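Local coordinates for protein glycoside hydrolase (Streptococcus pneumoniae serotype 4, PDB 6ORH) that probably hydrolyses alpha-L-fucosidic linkages as a family 29 glycoside hydrolase, consistent with a role in trimming fucose from host-derived carbohydrate antigens, at residues D55-V60 and A113-M118; K64-K69 and R311-A316; D377-R382 and I445-T450. The protein carries 2 engineered substitutions. All coordinates share one frame; numbering follows the deposited sequence. Where two conformers were deposited one is given.

Interactions 1 and 2 are neighbours, their centres about 14 Å apart, and their segments alternate along the chain. Both use helix 56-65: its start packs on the end of helix 105-116, its far end on helix 306-322. Through this shared helix the two contacts join three helices round the outside of the TIM-barrel-like catalytic domain, and they touch where the M118 methyl meets F68 O and K64 N. Interaction 3 comes later in the chain, pairing two strands of an antiparallel sheet in the C-terminal F5/8 type C domain. Its centre is about 21 Å from that of interaction 2, with nearest atoms about 11 Å apart, so the barrel contacts and the beta-domain contact belong to separate domains without touching directly.

Interaction 1. Residues D55-V60 and A113-M118; sequences DAREWV and ATEFDM
V60 and F116 make the close-packed half of this contact. CG1 of V60, anti to the backbone N (chi1 174°), sits 3.6 Å from F116 CB and also meets the first ring carbons, CG and CD1. The same methyl reaches M118 CB at 4.0 Å, while the other branch, CG2, lies 3.9 Å from A113 N. On this inner side V60 and M118 also rest on L71 of strand 70-74, so the contact joins two neighbouring outer helices of a TIM-barrel-like alpha/beta fold, 56-65 and 105-116, to one of its parallel strands. Just past the second helix, D117 takes a positive phi in a Schellman motif, which turns the chain so that M118 comes back against V60. The outer side is polar and exposed. There R57 grips E115 side-on with two nitrogens: NE donates to OE1 of E115 at 2.8 Å, and R57 NH2 to E115 OE2 at 2.8 Å, the latter bond nearly straight at 171°. Both oxygens lie close to the guanidinium plane, yet the carboxylate is twisted against it. F116 sets ring atoms CE1 and CZ over one face of the guanidinium, the two planes 60° apart, with CZ 3.6 Å from R57 NH2.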
ATOM      1  N   ASP A  55      22.889  30.453   8.965  1.00 15.38           N
ATOM      2  CA  ASP A  55      22.805  30.292  10.409  1.00 15.49           C
ATOM      3  C   ASP A  55      22.549  28.813  10.702  1.00 15.58           C
ATOM      4  O   ASP A  55      21.385  28.377  10.721  1.00 15.72           O
ATOM      5  CB  ASP A  55      21.747  31.233  10.981  1.00 17.97           C
ATOM      6  CG  ASP A  55      21.782  31.243  12.496  1.00 18.79           C
ATOM      7  OD1 ASP A  55      22.387  30.329  13.072  1.00 17.42           O
ATOM      8  OD2 ASP A  55      21.276  32.233  13.107  1.00 25.33           O
ATOM      9  N   ALA A  56      23.657  28.050  10.851  1.00 13.53           N
ATOM     10  CA  ALA A  56      23.543  26.613  11.080  1.00 13.66           C
ATOM     11  C   ALA A  56      22.855  26.302  12.409  1.00 15.49           C
ATOM     12  O   ALA A  56      22.223  25.239  12.540  1.00 14.84           O
ATOM     13  CB  ALA A  56      24.911  25.946  11.026  1.00 15.40           C
ATOM     14  N   ARG A  57      23.006  27.195  13.394  1.00 13.47           N
ATOM     15  CA  ARG A  57      22.331  26.968  14.667  1.00 14.36           C
ATOM     16  C   ARG A  57      20.809  27.000  14.473  1.00 13.14           C
ATOM     17  O   ARG A  57      20.107  26.251  15.157  1.00 14.60           O
ATOM     18  CB  ARG A  57      22.820  27.951  15.752  1.00 14.69           C
ATOM     19  CG  ARG A  57      22.290  27.612  17.143  1.00 16.73           C
ATOM     20  CD  ARG A  57      22.757  28.662  18.156  1.00 17.98           C
ATOM     21  NE  ARG A  57      22.349  28.299  19.519  1.00 18.77           N
ATOM     22  CZ  ARG A  57      21.160  28.541  20.073  1.00 19.65           C
ATOM     23  NH1 ARG A  57      20.214  29.166  19.397  1.00 19.34           N
ATOM     24  NH2 ARG A  57      20.929  28.157  21.322  1.00 22.08           N
ATOM     25  N   GLU A  58      20.304  27.856  13.574  1.00 13.87           N
ATOM     26  CA  GLU A  58      18.869  27.892  13.305  1.00 14.05           C
ATOM     27  C   GLU A  58      18.421  26.595  12.634  1.00 14.13           C
ATOM     28  O   GLU A  58      17.315  26.143  12.890  1.00 14.42           O
ATOM     29  CB  GLU A  58      18.467  29.086  12.434  1.00 16.12           C
ATOM     30  CG  GLU A  58      18.418  30.354  13.273  1.00 17.99           C
ATOM     31  CD  GLU A  58      17.361  30.242  14.355  1.00 16.21           C
ATOM     32  OE1 GLU A  58      16.163  30.338  13.997  1.00 18.04           O
ATOM     33  OE2 GLU A  58      17.726  30.043  15.545  1.00 16.91           O
ATOM     34  N   TRP A  59      19.280  26.003  11.781  1.00 14.23           N
ATOM     35  CA  TRP A  59      18.896  24.730  11.179  1.00 13.20           C
ATOM     36  C   TRP A  59      18.712  23.715  12.301  1.00 13.99           C
ATOM     37  O   TRP A  59      17.694  23.024  12.374  1.00 12.67           O
ATOM     38  CB  TRP A  59      19.969  24.202  10.221  1.00 13.21           C
ATOM     39  CG  TRP A  59      20.375  25.097   9.087  1.00 13.62           C
ATOM     40  CD1 TRP A  59      19.822  26.289   8.686  1.00 14.31           C
ATOM     41  CD2 TRP A  59      21.472  24.828   8.198  1.00 13.07           C
ATOM     42  NE1 TRP A  59      20.522  26.769   7.602  1.00 14.14           N
ATOM     43  CE2 TRP A  59      21.537  25.891   7.284  1.00 13.94           C
ATOM     44  CE3 TRP A  59      22.409  23.775   8.084  1.00 13.53           C
ATOM     45  CZ2 TRP A  59      22.504  25.936   6.276  1.00 13.25           C
ATOM     46  CZ3 TRP A  59      23.352  23.816   7.077  1.00 13.10           C
ATOM     47  CH2 TRP A  59      23.418  24.899   6.193  1.00 13.88           C
ATOM     48  N   VAL A  60      19.729  23.623  13.181  1.00 13.20           N
ATOM     49  CA  VAL A  60      19.671  22.628  14.239  1.00 13.53           C
ATOM     50  C   VAL A  60      18.531  22.921  15.220  1.00 14.83           C
ATOM     51  O   VAL A  60      17.818  21.987  15.612  1.00 14.27           O
ATOM     52  CB  VAL A  60      21.027  22.515  14.959  1.00 13.84           C
ATOM     53  CG1 VAL A  60      20.931  21.579  16.170  1.00 14.01           C
ATOM     54  CG2 VAL A  60      22.125  22.078  13.990  1.00 13.36           C
ATOM     55  N   ALA A 113      24.917  21.199  16.549  1.00 12.64           N
ATOM     56  CA  ALA A 113      24.461  19.878  16.935  1.00 13.28           C
ATOM     57  C   ALA A 113      24.952  19.498  18.323  1.00 14.06           C
ATOM     58  O   ALA A 113      24.216  18.868  19.067  1.00 14.09           O
ATOM     59  CB  ALA A 113      24.950  18.849  15.928  1.00 13.09           C
ATOM     60  N   THR A 114      26.214  19.820  18.643  1.00 15.23           N
ATOM     61  CA  THR A 114      26.716  19.476  19.966  1.00 16.19           C
ATOM     62  C   THR A 114      25.898  20.197  21.054  1.00 16.69           C
ATOM     63  O   THR A 114      25.474  19.587  22.054  1.00 17.08           O
ATOM     64  CB  THR A 114      28.212  19.767  20.029  1.00 16.13           C
ATOM     65  OG1 THR A 114      28.851  18.926  19.050  1.00 15.53           O
ATOM     66  CG2 THR A 114      28.793  19.497  21.399  1.00 18.04           C
ATOM     67  N   GLU A 115      25.633  21.480  20.812  1.00 16.91           N
ATOM     68  CA  GLU A 115      24.868  22.277  21.772  1.00 16.53           C
ATOM     69  C   GLU A 115      23.485  21.672  22.020  1.00 17.79           C
ATOM     70  O   GLU A 115      23.016  21.590  23.175  1.00 18.73           O
ATOM     71  CB  GLU A 115      24.751  23.711  21.264  1.00 17.26           C
ATOM     72  CG  GLU A 115      23.972  24.592  22.237  1.00 20.15           C
ATOM     73  CD  GLU A 115      23.656  25.997  21.767  1.00 21.96           C
ATOM     74  OE1 GLU A 115      24.101  26.405  20.682  1.00 21.02           O
ATOM     75  OE2 GLU A 115      22.955  26.691  22.535  1.00 25.02           O
ATOM     76  N   PHE A 116      22.846  21.194  20.947  1.00 15.16           N
ATOM     77  CA  PHE A 116      21.473  20.706  21.001  1.00 15.99           C
ATOM     78  C   PHE A 116      21.395  19.190  21.205  1.00 15.67           C
ATOM     79  O   PHE A 116      20.290  18.636  21.238  1.00 17.18           O
ATOM     80  CB  PHE A 116      20.708  21.136  19.744  1.00 17.25           C
ATOM     81  CG  PHE A 116      20.240  22.568  19.798  1.00 17.75           C
ATOM     82  CD1 PHE A 116      21.070  23.607  19.398  1.00 17.79           C
ATOM     83  CD2 PHE A 116      18.963  22.872  20.256  1.00 17.34           C
ATOM     84  CE1 PHE A 116      20.647  24.929  19.464  1.00 18.56           C
ATOM     85  CE2 PHE A 116      18.525  24.190  20.287  1.00 16.99           C
ATOM     86  CZ  PHE A 116      19.375  25.209  19.905  1.00 17.93           C
ATOM     87  N   ASP A 117      22.556  18.519  21.347  1.00 15.63           N
ATOM     88  CA  ASP A 117      22.582  17.060  21.432  1.00 16.24           C
ATOM     89  C   ASP A 117      21.785  16.467  20.267  1.00 15.17           C
ATOM     90  O   ASP A 117      20.919  15.610  20.435  1.00 16.03           O
ATOM     91  CB  ASP A 117      22.045  16.543  22.772  1.00 17.86           C
ATOM     92  CG  ASP A 117      22.351  15.072  23.003  1.00 20.53           C
ATOM     93  OD1 ASP A 117      23.303  14.559  22.366  1.00 19.82           O
ATOM     94  OD2 ASP A 117      21.601  14.429  23.786  1.00 22.13           O
ATOM     95  N   MET A 118      22.114  16.948  19.061  1.00 13.45           N
ATOM     96  CA  MET A 118      21.561  16.460  17.804  1.00 12.86           C
ATOM     97  C   MET A 118      22.583  15.507  17.190  1.00 12.51           C
ATOM     98  O   MET A 118      23.708  15.908  16.904  1.00 13.59           O
ATOM     99  CB  MET A 118      21.345  17.624  16.832  1.00 13.43           C
ATOM    100  CG  MET A 118      20.890  17.189  15.444  1.00 14.36           C
ATOM    101  SD  MET A 118      19.250  16.529  15.354  1.00 16.17           S
ATOM    102  CE  MET A 118      18.270  18.027  15.503  1.00 15.92           C
TER

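Interaction 2. Residues K64-K69 and R311-A316; sequences KETGFK and RLYEFA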
ATOM      1  N   LYS A  64      15.603  20.345  16.050  0.50 14.36           N
ATOM      2  CA  LYS A  64      15.495  19.806  17.399  0.50 14.56           C
ATOM      3  C   LYS A  64      14.076  20.041  17.910  0.50 15.47           C
ATOM      4  O   LYS A  64      13.432  19.123  18.431  0.50 15.32           O
ATOM      5  CB  LYS A  64      16.485  20.495  18.341  0.50 14.84           C
ATOM      6  CG  LYS A  64      16.544  19.921  19.752  0.50 15.40           C
ATOM      7  CD  LYS A  64      17.224  18.563  19.832  0.50 14.80           C
ATOM      8  CE  LYS A  64      17.396  18.078  21.257  0.50 15.15           C
ATOM      9  NZ  LYS A  64      18.170  16.827  21.350  0.50 12.39           N
ATOM     10  N   GLU A  65      13.592  21.276  17.734  1.00 15.56           N
ATOM     11  CA  GLU A  65      12.293  21.660  18.277  1.00 15.34           C
ATOM     12  C   GLU A  65      11.161  20.912  17.580  1.00 16.01           C
ATOM     13  O   GLU A  65      10.073  20.792  18.153  1.00 18.34           O
ATOM     14  CB  GLU A  65      12.053  23.170  18.194  1.00 15.96           C
ATOM     15  CG  GLU A  65      12.933  23.962  19.159  1.00 17.87           C
ATOM     16  CD  GLU A  65      12.595  25.447  19.115  1.00 18.77           C
ATOM     17  OE1 GLU A  65      11.553  25.821  18.491  1.00 19.55           O
ATOM     18  OE2 GLU A  65      13.381  26.232  19.706  1.00 20.01           O
ATOM     19  N   THR A  66      11.399  20.409  16.355  1.00 14.99           N
ATOM     20  CA  THR A  66      10.332  19.757  15.608  1.00 14.63           C
ATOM     21  C   THR A  66      10.500  18.238  15.591  1.00 14.06           C
ATOM     22  O   THR A  66       9.855  17.593  14.750  1.00 16.16           O
ATOM     23  CB  THR A  66      10.159  20.355  14.207  1.00 14.26           C
ATOM     24  OG1 THR A  66      11.352  20.237  13.421  1.00 15.33           O
ATOM     25  CG2 THR A  66       9.784  21.827  14.289  1.00 14.29           C
ATOM     26  N   GLY A  67      11.369  17.708  16.468  1.00 14.29           N
ATOM     27  CA  GLY A  67      11.368  16.287  16.853  1.00 14.83           C
ATOM     28  C   GLY A  67      12.409  15.405  16.139  1.00 14.89           C
ATOM     29  O   GLY A  67      12.420  14.182  16.319  1.00 14.01           O
ATOM     30  N   PHE A  68      13.296  16.015  15.355  1.00 14.69           N
ATOM     31  CA  PHE A  68      14.325  15.262  14.649  1.00 14.17           C
ATOM     32  C   PHE A  68      15.454  14.932  15.623  1.00 14.76           C
ATOM     33  O   PHE A  68      15.801  15.771  16.460  1.00 15.80           O
ATOM     34  CB  PHE A  68      14.799  16.063  13.423  1.00 14.96           C
ATOM     35  CG  PHE A  68      13.727  16.208  12.366  1.00 14.58           C
ATOM     36  CD1 PHE A  68      13.549  15.195  11.433  1.00 14.91           C
ATOM     37  CD2 PHE A  68      12.826  17.273  12.372  1.00 14.56           C
ATOM     38  CE1 PHE A  68      12.526  15.239  10.492  1.00 15.88           C
ATOM     39  CE2 PHE A  68      11.804  17.336  11.429  1.00 15.31           C
ATOM     40  CZ  PHE A  68      11.664  16.324  10.480  1.00 16.43           C
ATOM     41  N   LYS A  69      16.022  13.716  15.508  1.00 13.94           N
ATOM     42  CA  LYS A  69      17.013  13.201  16.453  1.00 14.47           C
ATOM     43  C   LYS A  69      18.386  13.036  15.802  1.00 14.88           C
ATOM     44  O   LYS A  69      19.385  12.836  16.510  1.00 17.51           O
ATOM     45  CB  LYS A  69      16.545  11.873  17.063  1.00 14.94           C
ATOM     46  CG  LYS A  69      15.183  11.962  17.738  1.00 17.25           C
ATOM     47  CD  LYS A  69      15.219  12.974  18.860  1.00 19.23           C
ATOM     48  CE  LYS A  69      13.879  13.081  19.562  1.00 22.34           C
ATOM     49  NZ  LYS A  69      13.810  14.296  20.414  1.00 26.42           N
ATOM     50  N   ARG A 311       5.806  24.238   8.242  1.00 17.69           N
ATOM     51  CA  ARG A 311       5.318  22.894   7.951  1.00 18.24           C
ATOM     52  C   ARG A 311       5.929  21.880   8.926  1.00 18.19           C
ATOM     53  O   ARG A 311       5.251  20.957   9.389  1.00 16.75           O
ATOM     54  CB  ARG A 311       5.603  22.600   6.476  1.00 19.35           C
ATOM     55  CG  ARG A 311       5.078  21.268   5.961  1.00 22.46           C
ATOM     56  CD  ARG A 311       3.569  21.103   6.077  1.00 21.59           C
ATOM     57  NE  ARG A 311       2.741  22.299   5.931  1.00 26.75           N
ATOM     58  CZ  ARG A 311       2.454  22.923   4.797  1.00 25.32           C
ATOM     59  NH1 ARG A 311       2.978  22.532   3.649  1.00 25.00           N
ATOM     60  NH2 ARG A 311       1.645  23.974   4.827  1.00 30.07           N
ATOM     61  N   LEU A 312       7.210  22.065   9.292  1.00 16.33           N
ATOM     62  CA  LEU A 312       7.794  21.160  10.275  1.00 15.91           C
ATOM     63  C   LEU A 312       7.140  21.273  11.655  1.00 16.34           C
ATOM     64  O   LEU A 312       6.978  20.265  12.336  1.00 15.74           O
ATOM     65  CB  LEU A 312       9.310  21.390  10.367  1.00 15.10           C
ATOM     66  CG  LEU A 312      10.119  21.060   9.123  1.00 15.46           C
ATOM     67  CD1 LEU A 312      11.580  21.372   9.406  1.00 15.84           C
ATOM     68  CD2 LEU A 312       9.936  19.583   8.762  1.00 15.31           C
ATOM     69  N   TYR A 313       6.801  22.508  12.098  1.00 15.91           N
ATOM     70  CA  TYR A 313       6.114  22.659  13.368  1.00 15.15           C
ATOM     71  C   TYR A 313       4.713  22.038  13.283  1.00 14.40           C
ATOM     72  O   TYR A 313       4.293  21.388  14.227  1.00 15.46           O
ATOM     73  CB  TYR A 313       6.052  24.137  13.789  1.00 16.39           C
ATOM     74  CG  TYR A 313       7.354  24.649  14.365  1.00 15.97           C
ATOM     75  CD1 TYR A 313       7.705  24.405  15.685  1.00 16.45           C
ATOM     76  CD2 TYR A 313       8.254  25.326  13.553  1.00 17.61           C
ATOM     77  CE1 TYR A 313       8.911  24.852  16.204  1.00 16.98           C
ATOM     78  CE2 TYR A 313       9.470  25.774  14.053  1.00 17.04           C
ATOM     79  CZ  TYR A 313       9.798  25.521  15.369  1.00 17.12           C
ATOM     80  OH  TYR A 313      11.014  25.938  15.846  1.00 17.54           O
ATOM     81  N   GLU A 314       4.066  22.184  12.131  1.00 16.35           N
ATOM     82  CA  GLU A 314       2.713  21.643  11.966  1.00 16.60           C
ATOM     83  C   GLU A 314       2.786  20.117  12.048  1.00 16.71           C
ATOM     84  O   GLU A 314       1.927  19.484  12.647  1.00 16.58           O
ATOM     85  CB  GLU A 314       2.139  22.009  10.600  1.00 18.98           C
ATOM     86  CG  GLU A 314       1.688  23.464  10.535  1.00 21.10           C
ATOM     87  CD  GLU A 314       1.220  23.945   9.176  1.00 23.19           C
ATOM     88  OE1 GLU A 314       1.212  23.141   8.225  1.00 24.63           O
ATOM     89  OE2 GLU A 314       0.874  25.148   9.062  1.00 25.34           O
ATOM     90  N   PHE A 315       3.856  19.545  11.487  1.00 17.63           N
ATOM     91  CA  PHE A 315       4.007  18.091  11.475  1.00 16.20           C
ATOM     92  C   PHE A 315       4.274  17.591  12.895  1.00 15.88           C
ATOM     93  O   PHE A 315       3.732  16.576  13.340  1.00 15.33           O
ATOM     94  CB  PHE A 315       5.086  17.731  10.441  1.00 16.29           C
ATOM     95  CG  PHE A 315       5.442  16.275  10.219  1.00 16.61           C
ATOM     96  CD1 PHE A 315       4.490  15.272  10.319  1.00 16.45           C
ATOM     97  CD2 PHE A 315       6.712  15.948   9.761  1.00 15.73           C
ATOM     98  CE1 PHE A 315       4.830  13.942  10.086  1.00 18.13           C
ATOM     99  CE2 PHE A 315       7.045  14.622   9.478  1.00 16.68           C
ATOM    100  CZ  PHE A 315       6.108  13.619   9.651  1.00 18.57           C
ATOM    101  N   ALA A 316       5.128  18.324  13.636  1.00 16.81           N
ATOM    102  CA  ALA A 316       5.418  17.969  15.009  1.00 16.27           C
ATOM    103  C   ALA A 316       4.147  18.028  15.858  1.00 17.95           C
ATOM    104  O   ALA A 316       3.924  17.159  16.697  1.00 17.40           O
ATOM    105  CB  ALA A 316       6.528  18.853  15.567  1.00 16.39           C
TER
HETATM  106  O   HOH W   1       8.296  17.763  12.398  1.00 16.39           O
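A Schellman motif ends helix 56-65, and the turn it makes, with G67 at positive phi, packs against helix 306-322 on the outside of the TIM-barrel-like domain. T66, the first residue beyond the helix, enters the contact with its methyl: CG2 stands over the centre of the Y313 ring, 3.5 Å from the centroid and 8° off the ring normal, a CH-pi contact. The torsion that aims this methyl (CG2 anti to the carbonyl carbon) leaves OG1 between the backbone N and the carbonyl carbon, chi1 60°, where it bonds back to V62 O in the last turn of the helix. At the edge of the same ring the Y313 hydroxyl donates to E65 OE1 over 2.7 Å, meeting that oxygen from above the carboxylate plane. The other oxygen of E65 forms a salt bridge with R61. Deeper in, L312 CD2 touches F68 CE2 at 4.0 Å, the two side chains crossing at about a right angle. A316 CB packs against T66 O at 3.7 Å; the oxygen accepts hydrogen bonds from R319 and from a water that donates to T66 O and to L312 O, 2.8 Å from each.

Interaction 3. Residues D377-R382 and I445-T450; sequences DVIELR and ISLYKT
The carbonyl oxygen of Y448 is gripped by two backbone N-H groups in succession, D377 N at 2.9 Å and V378 N at 3.0 Å. Two successive residues, D377 and V378, facing the single residue Y448 make a classic beta bulge, here where the chain turns a corner into strand 378-382. From there the pairing with strand 441-448 is regular and antiparallel, in the F5/8 type C domain: V378 with Y448 and E380 with S446 are hydrogen-bonded pairs, I379 with L447 and L381 with I445 non-hydrogen-bonded ones. From the bulge itself the D377 carboxylate reaches across to the residues just after the other strand, its CG set between the backbone N and the carbonyl carbon (chi1 56°). D377 OD1 accepts from T450 N at 2.8 Å and OD2 from T450 OG1 at 2.7 Å, both on syn lone pairs; K449 NZ adds a weak, long salt bridge to OD2. On one face of the sheet Y448 OH donates to E380 OE1 over 2.8 Å, the carboxylate oxygen lying at the edge of the ring, while E380 OE2 pairs with R382 NE at 2.7 Å and with K444. The opposite face is apolar, with L381 CD2 3.5 Å from I445 CG1 and I379 CG1 against L447 CD2. With hydroxyl, guanidinium and ammonium partners gathered round it, the buried E380 carboxylate would be expected to stay ionised.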
ATOM      1  N   ASP A 377      -8.781   5.246  15.650  1.00 20.12           N
ATOM      2  CA  ASP A 377      -8.614   4.917  14.246  1.00 18.74           C
ATOM      3  C   ASP A 377      -7.179   4.472  13.965  1.00 17.53           C
ATOM      4  O   ASP A 377      -6.826   4.331  12.797  1.00 20.09           O
ATOM      5  CB  ASP A 377      -9.006   6.060  13.303  1.00 18.24           C
ATOM      6  CG  ASP A 377      -8.280   7.385  13.531  1.00 19.64           C
ATOM      7  OD1 ASP A 377      -7.507   7.512  14.513  1.00 19.51           O
ATOM      8  OD2 ASP A 377      -8.566   8.312  12.765  1.00 23.89           O
ATOM      9  N   VAL A 378      -6.384   4.271  15.025  1.00 18.28           N
ATOM     10  CA  VAL A 378      -5.018   3.778  14.856  1.00 16.80           C
ATOM     11  C   VAL A 378      -4.728   2.712  15.901  1.00 16.17           C
ATOM     12  O   VAL A 378      -4.924   2.929  17.095  1.00 18.75           O
ATOM     13  CB  VAL A 378      -3.958   4.889  14.966  1.00 16.69           C
ATOM     14  CG1 VAL A 378      -2.568   4.305  14.648  1.00 18.38           C
ATOM     15  CG2 VAL A 378      -4.259   6.053  14.039  1.00 18.99           C
ATOM     16  N   ILE A 379      -4.157   1.578  15.464  1.00 14.57           N
ATOM     17  CA  ILE A 379      -3.583   0.622  16.402  1.00 15.39           C
ATOM     18  C   ILE A 379      -2.060   0.586  16.205  1.00 15.56           C
ATOM     19  O   ILE A 379      -1.603   0.685  15.078  1.00 17.51           O
ATOM     20  CB  ILE A 379      -4.235  -0.778  16.287  1.00 15.83           C
ATOM     21  CG1 ILE A 379      -3.802  -1.691  17.440  1.00 16.02           C
ATOM     22  CG2 ILE A 379      -3.945  -1.397  14.908  1.00 16.52           C
ATOM     23  CD1 ILE A 379      -4.547  -3.030  17.571  1.00 16.13           C
ATOM     24  N   GLU A 380      -1.303   0.528  17.311  1.00 14.85           N
ATOM     25  CA  GLU A 380       0.153   0.358  17.263  1.00 15.00           C
ATOM     26  C   GLU A 380       0.525  -0.984  17.895  1.00 16.04           C
ATOM     27  O   GLU A 380       0.047  -1.340  18.980  1.00 15.43           O
ATOM     28  CB  GLU A 380       0.848   1.516  18.001  1.00 15.70           C
ATOM     29  CG  GLU A 380       2.372   1.294  18.134  1.00 16.76           C
ATOM     30  CD  GLU A 380       3.059   2.381  18.952  1.00 16.91           C
ATOM     31  OE1 GLU A 380       2.573   3.520  18.938  1.00 18.78           O
ATOM     32  OE2 GLU A 380       4.097   2.079  19.590  1.00 19.41           O
ATOM     33  N   LEU A 381       1.392  -1.761  17.214  1.00 13.96           N
ATOM     34  CA  LEU A 381       1.924  -3.012  17.734  1.00 13.76           C
ATOM     35  C   LEU A 381       3.450  -2.896  17.674  1.00 14.35           C
ATOM     36  O   LEU A 381       3.969  -2.269  16.736  1.00 14.05           O
ATOM     37  CB  LEU A 381       1.482  -4.161  16.811  1.00 14.75           C
ATOM     38  CG  LEU A 381      -0.022  -4.337  16.563  1.00 16.59           C
ATOM     39  CD1 LEU A 381      -0.255  -5.493  15.586  1.00 19.52           C
ATOM     40  CD2 LEU A 381      -0.767  -4.590  17.863  1.00 19.46           C
ATOM     41  N   ARG A 382       4.165  -3.529  18.603  1.00 14.83           N
ATOM     42  CA  ARG A 382       5.632  -3.566  18.528  1.00 15.51           C
ATOM     43  C   ARG A 382       6.146  -4.962  18.866  1.00 15.79           C
ATOM     44  O   ARG A 382       5.715  -5.604  19.836  1.00 16.04           O
ATOM     45  CB  ARG A 382       6.282  -2.617  19.541  1.00 15.95           C
ATOM     46  CG  ARG A 382       5.940  -1.150  19.325  1.00 14.74           C
ATOM     47  CD  ARG A 382       6.939  -0.284  20.090  1.00 16.01           C
ATOM     48  NE  ARG A 382       6.577   1.122  20.032  1.00 15.86           N
ATOM     49  CZ  ARG A 382       7.405   2.097  20.416  1.00 17.92           C
ATOM     50  NH1 ARG A 382       8.615   1.781  20.853  1.00 18.66           N
ATOM     51  NH2 ARG A 382       7.028   3.362  20.352  1.00 18.52           N
ATOM     52  N   ILE A 445       0.680  -2.971  22.812  1.00 17.95           N
ATOM     53  CA  ILE A 445      -0.423  -2.651  21.921  1.00 17.36           C
ATOM     54  C   ILE A 445      -1.005  -1.325  22.414  1.00 18.67           C
ATOM     55  O   ILE A 445      -1.300  -1.207  23.608  1.00 19.76           O
ATOM     56  CB  ILE A 445      -1.512  -3.745  21.881  1.00 16.92           C
ATOM     57  CG1 ILE A 445      -0.983  -5.085  21.355  1.00 17.49           C
ATOM     58  CG2 ILE A 445      -2.710  -3.279  21.065  1.00 16.86           C
ATOM     59  CD1 ILE A 445      -1.834  -6.262  21.754  1.00 19.95           C
ATOM     60  N   SER A 446      -1.074  -0.344  21.513  1.00 17.79           N
ATOM     61  CA  SER A 446      -1.609   0.983  21.802  1.00 17.46           C
ATOM     62  C   SER A 446      -2.719   1.321  20.810  1.00 19.04           C
ATOM     63  O   SER A 446      -2.761   0.763  19.713  1.00 17.23           O
ATOM     64  CB  SER A 446      -0.511   2.042  21.810  1.00 18.55           C
ATOM     65  OG  SER A 446       0.451   1.741  22.838  1.00 18.23           O
ATOM     66  N   LEU A 447      -3.621   2.239  21.203  1.00 17.07           N
ATOM     67  CA  LEU A 447      -4.694   2.725  20.353  1.00 18.08           C
ATOM     68  C   LEU A 447      -4.715   4.248  20.426  1.00 19.17           C
ATOM     69  O   LEU A 447      -4.558   4.812  21.519  1.00 20.31           O
ATOM     70  CB  LEU A 447      -6.045   2.193  20.855  1.00 18.18           C
ATOM     71  CG  LEU A 447      -6.279   0.691  20.674  1.00 19.92           C
ATOM     72  CD1 LEU A 447      -7.511   0.247  21.468  1.00 20.18           C
ATOM     73  CD2 LEU A 447      -6.436   0.357  19.192  1.00 18.29           C
ATOM     74  N   TYR A 448      -4.893   4.872  19.260  1.00 18.52           N
ATOM     75  CA  TYR A 448      -4.943   6.329  19.175  1.00 19.88           C
ATOM     76  C   TYR A 448      -6.053   6.797  18.244  1.00 19.47           C
ATOM     77  O   TYR A 448      -6.527   6.074  17.360  1.00 19.00           O
ATOM     78  CB  TYR A 448      -3.635   6.921  18.639  1.00 19.82           C
ATOM     79  CG  TYR A 448      -2.381   6.372  19.263  1.00 19.82           C
ATOM     80  CD1 TYR A 448      -1.999   6.696  20.566  1.00 19.21           C
ATOM     81  CD2 TYR A 448      -1.539   5.544  18.526  1.00 19.15           C
ATOM     82  CE1 TYR A 448      -0.833   6.210  21.134  1.00 20.28           C
ATOM     83  CE2 TYR A 448      -0.379   5.039  19.087  1.00 20.05           C
ATOM     84  CZ  TYR A 448      -0.022   5.365  20.382  1.00 20.39           C
ATOM     85  OH  TYR A 448       1.114   4.862  20.938  1.00 23.37           O
ATOM     86  N   LYS A 449      -6.432   8.068  18.452  1.00 21.29           N
ATOM     87  CA  LYS A 449      -7.256   8.800  17.513  1.00 22.55           C
ATOM     88  C   LYS A 449      -6.415   9.877  16.820  1.00 21.80           C
ATOM     89  O   LYS A 449      -5.851  10.752  17.486  1.00 23.64           O
ATOM     90  CB  LYS A 449      -8.426   9.451  18.270  1.00 24.13           C
ATOM     91  CG  LYS A 449      -9.390  10.250  17.396  1.00 25.15           C
ATOM     92  CD  LYS A 449     -10.021   9.455  16.276  1.00 28.77           C
ATOM     93  CE  LYS A 449     -10.734  10.310  15.247  1.00 30.27           C
ATOM     94  NZ  LYS A 449      -9.799  11.017  14.343  1.00 31.77           N
ATOM     95  N   THR A 450      -6.418   9.857  15.484  1.00 20.87           N
ATOM     96  CA  THR A 450      -5.725  10.875  14.706  1.00 22.59           C
ATOM     97  C   THR A 450      -6.345  12.245  14.966  1.00 25.14           C
ATOM     98  O   THR A 450      -7.551  12.365  15.182  1.00 23.70           O
ATOM     99  CB  THR A 450      -5.734  10.598  13.197  1.00 23.96           C
ATOM    100  OG1 THR A 450      -7.059  10.569  12.673  1.00 22.88           O
ATOM    101  CG2 THR A 450      -4.987   9.340  12.800  1.00 22.42           C
TER